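Local coordinates for phage-like element PBSX protein XkdH (Bacillus subtilis, PDB 3F3B) that is of unknown function but is probably a structural or assembly protein of the defective phage-like element PBSX, at residues His75-Leu78 with Ser79-Ile82. Sequence-based numbering, arbitrary orientation.
Sequences HFPL and SADI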
# COMPACT_ATOMS: atom_id res chain seq x y z
N HIS A 75 -4.43 5.33 9.30
CA HIS A 75 -3.96 5.36 10.68
C HIS A 75 -3.84 3.90 11.11
O HIS A 75 -4.82 3.17 11.08
CB HIS A 75 -4.95 6.09 11.57
CG HIS A 75 -5.24 7.49 11.13
ND1 HIS A 75 -5.78 7.78 9.90
CD2 HIS A 75 -5.07 8.68 11.76
CE1 HIS A 75 -5.93 9.09 9.79
NE2 HIS A 75 -5.51 9.66 10.90
N PHE A 76 -2.63 3.50 11.51
CA PHE A 76 -2.33 2.14 11.93
C PHE A 76 -1.85 2.08 13.36
O PHE A 76 -1.33 3.06 13.90
CB PHE A 76 -1.19 1.56 11.10
CG PHE A 76 -1.52 1.27 9.67
CD1 PHE A 76 -2.27 0.16 9.33
CD2 PHE A 76 -0.97 2.05 8.65
CE1 PHE A 76 -2.46 -0.18 8.01
CE2 PHE A 76 -1.15 1.71 7.32
CZ PHE A 76 -1.90 0.59 7.00
N PRO A 77 -1.99 0.90 14.00
CA PRO A 77 -1.55 0.75 15.38
C PRO A 77 -0.03 0.85 15.32
O PRO A 77 0.57 0.47 14.32
CB PRO A 77 -1.99 -0.67 15.74
CG PRO A 77 -3.11 -0.96 14.79
CD PRO A 77 -2.62 -0.33 13.51
N LEU A 78 0.58 1.35 16.38
CA LEU A 78 2.03 1.51 16.42
C LEU A 78 2.76 0.16 16.31
O LEU A 78 3.86 0.08 15.77
CB LEU A 78 2.44 2.23 17.71
CG LEU A 78 3.66 3.14 17.59
CD1 LEU A 78 3.38 4.24 16.59
CD2 LEU A 78 3.98 3.73 18.95
N SER A 79 2.13 -0.89 16.82
CA SER A 79 2.72 -2.23 16.78
C SER A 79 2.81 -2.79 15.36
O SER A 79 3.52 -3.76 15.11
CB SER A 79 1.90 -3.19 17.64
OG SER A 79 0.57 -3.29 17.14
N ALA A 80 2.09 -2.17 14.43
CA ALA A 80 2.10 -2.63 13.04
C ALA A 80 3.40 -2.28 12.30
O ALA A 80 3.99 -1.23 12.54
CB ALA A 80 0.90 -2.03 12.30
N ASP A 81 3.82 -3.17 11.41
CA ASP A 81 5.04 -2.98 10.60
C ASP A 81 4.63 -2.25 9.32
O ASP A 81 4.15 -2.87 8.37
CB ASP A 81 5.63 -4.35 10.24
CG ASP A 81 7.00 -4.25 9.55
OD1 ASP A 81 7.21 -3.35 8.71
OD2 ASP A 81 7.87 -5.10 9.85
N ILE A 82 4.81 -0.93 9.31
CA ILE A 82 4.44 -0.11 8.16
C ILE A 82 5.67 0.39 7.43
O ILE A 82 6.58 0.95 8.04
CB ILE A 82 3.61 1.11 8.61
CG1 ILE A 82 2.41 0.66 9.46
CG2 ILE A 82 3.17 1.91 7.39
CD1 ILE A 82 1.46 -0.30 8.77
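The CD1 methyl of I82 sits over one face of the F76 ring where the chain leaves strand 66-77 and folds back on itself, a worked example of how a tight turn brings an aromatic and an aliphatic side chain together. The turn is type I, from P77 to A80, closed by the hydrogen bond from A80 N to P77 O (3.0 Å, 154° at the hydrogen). At the bend the S79 hydroxyl OG lies 3.9 Å from P77 CB.

Followed outward, the F76 side chain meets the returning chain at every step. F76 CB lies 4.3 Å from A80 CB, a methyl that also touches P77 CD, and about as near to CG1 and CD1 of I82. With CG anti to its own carbonyl carbon (chi1 -70°), the ring is presented to I82: F76 CG and CD2 both meet I82 CG1 and CD1, with F76 CD2 3.4 Å from I82 CD1, while CD1, CE1, CE2 and CZ of F76 all lie within 4.0 Å of I82 CD1. That methyl stands 3.3 Å above the ring plane, over its centre, in a CH-pi contact, and the two side chains cross at a slant. Around them, V48 and C50 of strand 48-61, C11 and I13 of strand 9-19, and W108 and V110 of strand 107-114 pack against F76, and L78 O accepts a hydrogen bond from W108 NE1.

Chemically, the single backbone bond fixes the reversal of the chain, whereas the F76-I82 pairing beneath it is dispersive, a methyl C-H against pi electrons; the turn reaches the sheet through the polar W108 bond as well as through this apolar packing.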